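Local coordinates for 3-oxoacyl-(Acyl-carrier protein) synthase (Burkholderia xenovorans, PDB 4EFI), which probably catalyses the condensation that forms 3-oxoacyl-[acyl-carrier protein] in fatty acid synthesis, at residues S24-K29 / G174-M179; V154-S159 / T301-I306; P292-E297 / P307-T312. All blocks are in the same frame, centred on the assembly; numbering follows the deposited sequence.

Contact 1: residues S24-K29 / G174-M179; sequences SCVPSK and GDAGTM
The carbonyl oxygen Gly177 O takes one strong bond and one weak contact from adjacent residues of 24-29. Cys25 N donates to Gly177 O at 2.7 Å, nearly straight at the hydrogen (176°) and close to the direction in which the carbonyl points. The weak contact is a CA-H...O approach, with Ser24 CA 3.4 Å from Gly177 O. Gly177 N returns a bond to Cys25 O at 2.9 Å, which makes Cys25 and Gly177 an antiparallel hydrogen-bonded pair. Ser24 and Thr178 form the adjoining non-hydrogen-bonded pair, where the side chains meet directly on one face of the sheet. There Ser24 OG comes within 3.4 Å of the methyl Thr178 CG2. The polar partners lie elsewhere: Ser24 OG bonds to Thr311 in helix 305-313, and Thr178 OG1 to the carbonyl of Val154 in the next strand. On the same side Val26 CG1 meets Ala176 CB at 3.9 Å, and Leu308 of that helix covers both. Cys25 faces the other way, its SG anti to the backbone N (chi1 180°), among Leu69, Lys72 and Ala73 of helix 66-81. Where strand 17-26 gives way to a turn, Pro27 CD packs 3.4 Å from Asp175 O. The Asp175 carboxylate is turned to Ser159 and to the backbone N of Ala60. Antiparallel neighbours within a mixed sheet, lined by a buried helix on one face and an outer helix on the other, are characteristic of the layered thiolase fold.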
loop_
_atom_site.group_PDB
_atom_site.type_symbol
_atom_site.label_atom_id
_atom_site.label_comp_id
_atom_site.label_asym_id
_atom_site.label_seq_id
_atom_site.Cartn_x
_atom_site.Cartn_y
_atom_site.Cartn_z
ATOM N N SER A 24 -7.387 0.740 9.214
ATOM C CA SER A 24 -7.691 0.046 7.961
ATOM C C SER A 24 -9.139 -0.387 7.982
ATOM O O SER A 24 -9.647 -0.785 9.042
ATOM C CB SER A 24 -6.823 -1.195 7.797
ATOM O OG SER A 24 -5.444 -0.880 7.801
ATOM N N CYS A 25 -9.777 -0.376 6.824
ATOM C CA CYS A 25 -11.133 -0.892 6.649
ATOM C C CYS A 25 -11.130 -1.864 5.478
ATOM O O CYS A 25 -10.704 -1.531 4.354
ATOM C CB CYS A 25 -12.124 0.243 6.369
ATOM S SG CYS A 25 -13.826 -0.339 6.129
ATOM N N VAL A 26 -11.598 -3.078 5.720
ATOM C CA VAL A 26 -11.705 -4.111 4.698
ATOM C C VAL A 26 -13.166 -4.469 4.447
ATOM O O VAL A 26 -14.005 -4.361 5.336
ATOM C CB VAL A 26 -10.921 -5.389 5.069
ATOM C CG1 VAL A 26 -9.454 -5.085 5.126
ATOM C CG2 VAL A 26 -11.412 -6.015 6.405
ATOM N N PRO A 27 -13.500 -4.900 3.226
ATOM C CA PRO A 27 -14.844 -5.432 2.983
ATOM C C PRO A 27 -15.150 -6.566 3.941
ATOM O O PRO A 27 -14.309 -7.393 4.246
ATOM C CB PRO A 27 -14.768 -5.915 1.520
ATOM C CG PRO A 27 -13.742 -5.032 0.913
ATOM C CD PRO A 27 -12.696 -4.870 2.001
ATOM N N SER A 28 -16.397 -6.630 4.394
ATOM C CA SER A 28 -16.854 -7.723 5.229
ATOM C C SER A 28 -17.001 -9.017 4.436
ATOM O O SER A 28 -17.008 -10.081 5.044
ATOM C CB SER A 28 -18.176 -7.376 5.924
ATOM O OG SER A 28 -19.193 -7.153 4.998
ATOM N N LYS A 29 -17.074 -8.927 3.113
ATOM C CA LYS A 29 -17.145 -10.117 2.270
ATOM C C LYS A 29 -15.830 -10.894 2.315
ATOM O O LYS A 29 -14.822 -10.462 1.754
ATOM C CB LYS A 29 -17.470 -9.727 0.827
ATOM N N GLY A 174 -6.658 -8.955 -2.936
ATOM C CA GLY A 174 -7.756 -8.604 -2.058
ATOM C C GLY A 174 -7.893 -7.091 -2.008
ATOM O O GLY A 174 -7.059 -6.366 -2.567
ATOM N N ASP A 175 -8.923 -6.623 -1.312
ATOM C CA ASP A 175 -9.252 -5.205 -1.251
ATOM C C ASP A 175 -9.125 -4.652 0.168
ATOM O O ASP A 175 -9.449 -5.332 1.138
ATOM C CB ASP A 175 -10.681 -4.981 -1.745
ATOM C CG ASP A 175 -10.874 -5.393 -3.189
ATOM O OD1 ASP A 175 -9.879 -5.449 -3.936
ATOM O OD2 ASP A 175 -12.028 -5.650 -3.578
ATOM N N ALA A 176 -8.602 -3.436 0.284
ATOM C CA ALA A 176 -8.562 -2.730 1.556
ATOM C C ALA A 176 -8.435 -1.226 1.340
ATOM O O ALA A 176 -7.920 -0.785 0.320
ATOM C CB ALA A 176 -7.405 -3.237 2.401
ATOM N N GLY A 177 -8.871 -0.452 2.327
ATOM C CA GLY A 177 -8.675 0.985 2.337
ATOM C C GLY A 177 -8.156 1.405 3.699
ATOM O O GLY A 177 -8.490 0.783 4.700
ATOM N N THR A 178 -7.338 2.451 3.747
ATOM C CA THR A 178 -6.723 2.860 5.011
ATOM C C THR A 178 -6.669 4.366 5.108
ATOM O O THR A 178 -6.697 5.092 4.106
ATOM C CB THR A 178 -5.297 2.301 5.152
ATOM O OG1 THR A 178 -4.394 2.989 4.273
ATOM C CG2 THR A 178 -5.252 0.812 4.868
ATOM N N MET A 179 -6.625 4.846 6.348
ATOM C CA MET A 179 -6.384 6.249 6.627
ATOM C C MET A 179 -5.286 6.361 7.673
ATOM O O MET A 179 -5.379 5.731 8.719
ATOM C CB MET A 179 -7.670 6.966 7.087
ATOM C CG MET A 179 -7.539 8.491 7.051
ATOM S SD MET A 179 -7.623 9.150 5.354
ATOM C CE MET A 179 -9.387 9.226 5.129
#

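Contact 2: residues V154-S159 / T301-I306; sequences VGDTIS and TSCASI
Ser302 OG donates to Asp156 OD2 at 2.8 Å, reaching the carboxylate oxygen on its anti side and 17° out of the carboxylate plane. With OG anti to the backbone N (chi1 -175°), the hydroxyl extends from the loop toward the end of strand 149-156. Ile158 closes on the same serine, its CG1 lying 3.7 Å from Ser302 CB, so the polar bond has an apolar flank. Further back along the strand, Val154 CG1 packs against the residue after Ser302, where the 3-10 turn starts, 3.7 Å from Cys303 CB and 3.3 Å from Cys303 O. The backbones come close at the glycine, with Gly155 CA 4.8 Å from Ala304 CA; the methyl Ala304 CB sits over the strand, 4.0 Å from Val154 O. Cys303 has two conformers, so the position of its SG near Gly155 O is doubtful. In the thiolase fold this turn leads into one of the buried helices between the two sheets: Thr301 and Ser302 follow Asn300 in an Asn-Thr-Ser sequence, and the chain then passes through a short 3-10 segment into helix 305-313. Ser302 takes a positive phi (54°) in this turn; its N is bonded to Asn300 OD1, while its O accepts from Ser305 N at 3.0 Å. An unidentified small molecule, probably from the crystallisation liquor, also bonds Ser302 OG. A second shell fixes the buried aspartate, since Asp156 OD1 is bonded by the backbone N of Gln96 and by the hydroxyls of Ser95 and Thr97.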
loop_
_atom_site.group_PDB
_atom_site.type_symbol
_atom_site.label_atom_id
_atom_site.label_comp_id
_atom_site.label_asym_id
_atom_site.label_seq_id
_atom_site.Cartn_x
_atom_site.Cartn_y
_atom_site.Cartn_z
ATOM N N VAL A 154 -5.166 5.809 1.652
ATOM C CA VAL A 154 -4.402 4.942 0.775
ATOM C C VAL A 154 -5.182 3.631 0.665
ATOM O O VAL A 154 -5.382 2.928 1.666
ATOM C CB VAL A 154 -2.977 4.713 1.292
ATOM C CG1 VAL A 154 -2.202 3.794 0.321
ATOM C CG2 VAL A 154 -2.283 6.058 1.491
ATOM N N GLY A 155 -5.682 3.325 -0.529
ATOM C CA GLY A 155 -6.575 2.181 -0.652
ATOM C C GLY A 155 -6.789 1.775 -2.087
ATOM O O GLY A 155 -6.491 2.521 -3.023
ATOM N N ASP A 156 -7.334 0.581 -2.270
ATOM C CA ASP A 156 -7.577 0.073 -3.615
ATOM C C ASP A 156 -8.624 -1.019 -3.555
ATOM O O ASP A 156 -8.771 -1.707 -2.523
ATOM C CB ASP A 156 -6.299 -0.528 -4.221
ATOM C CG ASP A 156 -5.711 0.297 -5.350
ATOM O OD1 ASP A 156 -6.412 1.069 -6.032
ATOM O OD2 ASP A 156 -4.492 0.149 -5.558
ATOM N N THR A 157 -9.323 -1.209 -4.664
ATOM C CA THR A 157 -10.156 -2.397 -4.851
ATOM C C THR A 157 -9.697 -3.067 -6.154
ATOM O O THR A 157 -10.395 -3.067 -7.160
ATOM C CB THR A 157 -11.664 -2.096 -4.904
ATOM O OG1 THR A 157 -11.942 -1.216 -5.992
ATOM C CG2 THR A 157 -12.146 -1.441 -3.619
ATOM N N ILE A 158 -8.500 -3.645 -6.141
ATOM C CA ILE A 158 -7.955 -4.259 -7.347
ATOM C C ILE A 158 -8.813 -5.427 -7.803
ATOM O O ILE A 158 -8.774 -5.810 -8.979
ATOM C CB ILE A 158 -6.493 -4.740 -7.164
ATOM C CG1 ILE A 158 -5.587 -3.542 -6.905
ATOM C CG2 ILE A 158 -6.005 -5.578 -8.362
ATOM C CD1 ILE A 158 -5.611 -2.476 -7.973
ATOM N N SER A 159 -9.612 -6.010 -6.915
ATOM C CA SER A 159 -10.491 -7.101 -7.337
ATOM C C SER A 159 -11.372 -6.691 -8.529
ATOM O O SER A 159 -11.732 -7.547 -9.352
ATOM C CB SER A 159 -11.375 -7.584 -6.182
ATOM O OG SER A 159 -12.324 -6.603 -5.884
ATOM N N THR A 301 -3.095 -6.502 -1.176
ATOM C CA THR A 301 -4.041 -5.380 -1.201
ATOM C C THR A 301 -3.419 -4.132 -1.794
ATOM O O THR A 301 -3.844 -3.012 -1.518
ATOM C CB THR A 301 -4.606 -5.070 0.194
ATOM O OG1 THR A 301 -3.541 -4.779 1.112
ATOM C CG2 THR A 301 -5.448 -6.250 0.700
ATOM N N SER A 302 -2.441 -4.336 -2.667
ATOM C CA SER A 302 -1.905 -3.224 -3.467
ATOM C C SER A 302 -1.464 -2.086 -2.558
ATOM O O SER A 302 -0.662 -2.289 -1.653
ATOM C CB SER A 302 -2.989 -2.734 -4.426
ATOM O OG SER A 302 -2.478 -1.724 -5.302
ATOM N N CYS A 303 -1.713 -0.827 -2.875
ATOM C CA CYS A 303 -1.161 0.264 -2.069
ATOM C C CYS A 303 -1.540 0.222 -0.584
ATOM O O CYS A 303 -0.851 0.819 0.232
ATOM C CB CYS A 303 -1.543 1.640 -2.633
ATOM S SG CYS A 303 -3.306 1.924 -2.753
ATOM N N ALA A 304 -2.630 -0.462 -0.246
ATOM C CA ALA A 304 -3.033 -0.587 1.157
ATOM C C ALA A 304 -2.194 -1.572 1.959
ATOM O O ALA A 304 -2.356 -1.657 3.183
ATOM C CB ALA A 304 -4.478 -0.988 1.254
ATOM N N SER A 305 -1.317 -2.323 1.303
ATOM C CA SER A 305 -0.752 -3.491 1.951
ATOM C C SER A 305 0.095 -3.137 3.181
ATOM O O SER A 305 0.017 -3.827 4.191
ATOM C CB SER A 305 0.036 -4.323 0.947
ATOM O OG SER A 305 1.209 -3.633 0.565
ATOM N N ILE A 306 0.917 -2.097 3.114
ATOM C CA ILE A 306 1.740 -1.745 4.267
ATOM C C ILE A 306 0.929 -1.202 5.455
ATOM O O ILE A 306 1.077 -1.670 6.574
ATOM C CB ILE A 306 2.913 -0.813 3.863
ATOM C CG1 ILE A 306 3.896 -1.580 2.973
ATOM C CG2 ILE A 306 3.591 -0.269 5.110
ATOM C CD1 ILE A 306 4.975 -0.719 2.335
#

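Contact 3: residues P292-E297 / P307-T312; sequences PVNIGE and PLLITT
Asn294 reaches across to Leu309 and Thr312, tying the loop ahead of helix 295-298 to helix 305-313, one of the buried helices between the two sheets of the thiolase fold. Its side chain illustrates how one amide can serve an apolar neighbour with its face and a polar one within its plane. At the root, Asn294 CB lies 3.6 Å from Thr312 OG1 and 3.9 Å from Leu309 CD1. The first torsion sets CG between the backbone N and the carbonyl carbon (chi1 70°), and there Asn294 CG meets Leu309 CD1 at 3.5 Å. The methyl stands almost directly above CG, over the flat face of the amide, and is equally close, 3.5 Å, to Asn294 OD1. At the tip, Asn294 ND2 donates to Thr312 OG1 at 2.9 Å. The N-H...O angle is 158° and the threonine oxygen lies 14° out of the amide plane, so the bond runs roughly in that plane while the leucine occupies a face. The same nitrogen rests on the helix surface, 3.5 Å from Leu309 CA and 3.7 Å from Leu308 CG. Asn294 holds the N-cap position of helix 295-298, yet its side chain makes no capping bond and is spent on the other helix instead. Its backbone N is bonded to Gln271 OE1, and Gln271 also touches Leu309. Earlier in the loop, Pro292 packs beside the same leucine and also touches Ala266 and Leu268 of strand 266-269, carrying the contact to the second sheet. The two branches of Leu309 therefore part company: CD1 covers the asparagine amide, and CD2 sits 3.7 Å from Pro292 O.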
loop_
_atom_site.group_PDB
_atom_site.type_symbol
_atom_site.label_atom_id
_atom_site.label_comp_id
_atom_site.label_asym_id
_atom_site.label_seq_id
_atom_site.Cartn_x
_atom_site.Cartn_y
_atom_site.Cartn_z
ATOM N N PRO A 292 6.843 -9.030 9.034
ATOM C CA PRO A 292 5.446 -9.464 9.214
ATOM C C PRO A 292 4.745 -9.792 7.898
ATOM O O PRO A 292 5.040 -9.221 6.850
ATOM C CB PRO A 292 4.799 -8.244 9.872
ATOM C CG PRO A 292 5.965 -7.567 10.596
ATOM C CD PRO A 292 7.088 -7.714 9.644
ATOM N N VAL A 293 3.813 -10.731 7.976
ATOM C CA VAL A 293 3.062 -11.185 6.813
ATOM C C VAL A 293 1.603 -11.321 7.212
ATOM O O VAL A 293 1.276 -11.930 8.242
ATOM C CB VAL A 293 3.577 -12.557 6.304
ATOM C CG1 VAL A 293 2.717 -13.081 5.172
ATOM C CG2 VAL A 293 5.017 -12.427 5.831
ATOM N N ASN A 294 0.719 -10.759 6.406
ATOM C CA ASN A 294 -0.728 -10.918 6.605
ATOM C C ASN A 294 -1.443 -11.280 5.307
ATOM O O ASN A 294 -2.675 -11.278 5.242
ATOM C CB ASN A 294 -1.376 -9.691 7.264
ATOM C CG ASN A 294 -1.413 -8.478 6.353
ATOM O OD1 ASN A 294 -0.887 -8.509 5.247
ATOM N ND2 ASN A 294 -2.018 -7.394 6.822
ATOM N N ILE A 295 -0.681 -11.689 4.300
ATOM C CA ILE A 295 -1.218 -12.040 2.994
ATOM C C ILE A 295 -2.140 -13.253 3.110
ATOM O O ILE A 295 -3.060 -13.444 2.302
ATOM C CB ILE A 295 -0.045 -12.230 1.986
ATOM C CG1 ILE A 295 -0.520 -11.953 0.553
ATOM C CG2 ILE A 295 0.579 -13.580 2.172
ATOM C CD1 ILE A 295 0.541 -12.146 -0.512
ATOM N N GLY A 296 -1.928 -14.085 4.119
ATOM C CA GLY A 296 -2.790 -15.228 4.305
ATOM C C GLY A 296 -4.259 -14.925 4.525
ATOM O O GLY A 296 -5.133 -15.722 4.157
ATOM N N GLU A 297 -4.538 -13.797 5.168
ATOM C CA GLU A 297 -5.916 -13.435 5.498
ATOM C C GLU A 297 -6.499 -12.381 4.566
ATOM O O GLU A 297 -7.703 -12.254 4.483
ATOM C CB GLU A 297 -6.024 -12.895 6.936
ATOM C CG GLU A 297 -5.591 -13.859 8.024
ATOM C CD GLU A 297 -6.363 -15.169 8.004
ATOM O OE1 GLU A 297 -7.611 -15.139 7.943
ATOM O OE2 GLU A 297 -5.713 -16.233 8.038
ATOM N N PRO A 307 0.049 -0.206 5.236
ATOM C CA PRO A 307 -0.738 0.242 6.395
ATOM C C PRO A 307 -1.646 -0.865 6.964
ATOM O O PRO A 307 -1.845 -0.936 8.177
ATOM C CB PRO A 307 -1.539 1.442 5.857
ATOM C CG PRO A 307 -1.492 1.324 4.370
ATOM C CD PRO A 307 -0.152 0.661 4.074
ATOM N N LEU A 308 -2.147 -1.757 6.114
ATOM C CA LEU A 308 -2.959 -2.881 6.598
ATOM C C LEU A 308 -2.090 -3.809 7.449
ATOM O O LEU A 308 -2.505 -4.277 8.523
ATOM C CB LEU A 308 -3.608 -3.632 5.427
ATOM C CG LEU A 308 -4.519 -4.803 5.824
ATOM C CD1 LEU A 308 -5.718 -4.355 6.626
ATOM C CD2 LEU A 308 -4.937 -5.541 4.553
ATOM N N LEU A 309 -0.851 -4.006 7.034
ATOM C CA LEU A 309 0.098 -4.809 7.785
ATOM C C LEU A 309 0.342 -4.171 9.165
ATOM O O LEU A 309 0.390 -4.871 10.189
ATOM C CB LEU A 309 1.396 -4.935 6.985
ATOM C CG LEU A 309 2.389 -6.011 7.360
ATOM C CD1 LEU A 309 1.806 -7.375 7.147
ATOM C CD2 LEU A 309 3.610 -5.798 6.491
ATOM N N ILE A 310 0.497 -2.848 9.209
ATOM C CA ILE A 310 0.678 -2.156 10.482
ATOM C C ILE A 310 -0.510 -2.426 11.389
ATOM O O ILE A 310 -0.341 -2.771 12.551
ATOM C CB ILE A 310 0.852 -0.636 10.282
ATOM C CG1 ILE A 310 2.146 -0.365 9.527
ATOM C CG2 ILE A 310 0.815 0.118 11.620
ATOM C CD1 ILE A 310 2.326 1.054 9.066
ATOM N N THR A 311 -1.729 -2.247 10.887
ATOM C CA THR A 311 -2.884 -2.356 11.779
ATOM C C THR A 311 -3.164 -3.783 12.224
ATOM O O THR A 311 -3.536 -4.001 13.380
ATOM C CB THR A 311 -4.167 -1.676 11.229
ATOM O OG1 THR A 311 -4.652 -2.362 10.066
ATOM C CG2 THR A 311 -3.910 -0.232 10.888
ATOM N N THR A 312 -2.997 -4.764 11.350
ATOM C CA THR A 312 -3.309 -6.133 11.718
ATOM C C THR A 312 -2.184 -6.811 12.497
ATOM O O THR A 312 -2.462 -7.723 13.289
ATOM C CB THR A 312 -3.694 -7.029 10.511
ATOM O OG1 THR A 312 -2.553 -7.277 9.691
ATOM C CG2 THR A 312 -4.788 -6.422 9.688
#

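Contacts 1 and 2 are wholly buried, whereas contact 3 is partly open at Pro292 and Thr312. Contact 1 pairs strands 17-26 and 176-184, and contact 2 starts from the next strand of that sheet, 149-156. Contact 2 uses the turn leading into helix 305-313, contact 3 the helix itself. Backbone pairing dominates contact 1 within the sheet. Contact 2, where sheet meets turn, relies on a buried hydroxyl-carboxylate bond flanked by Ile158, and contact 3, between helix and loop, on an amide-hydroxyl bond beside leucine. Side-chain hydrogen bonds join contact 1 to each of the other two, whereas contacts 2 and 3 meet by apolar packing.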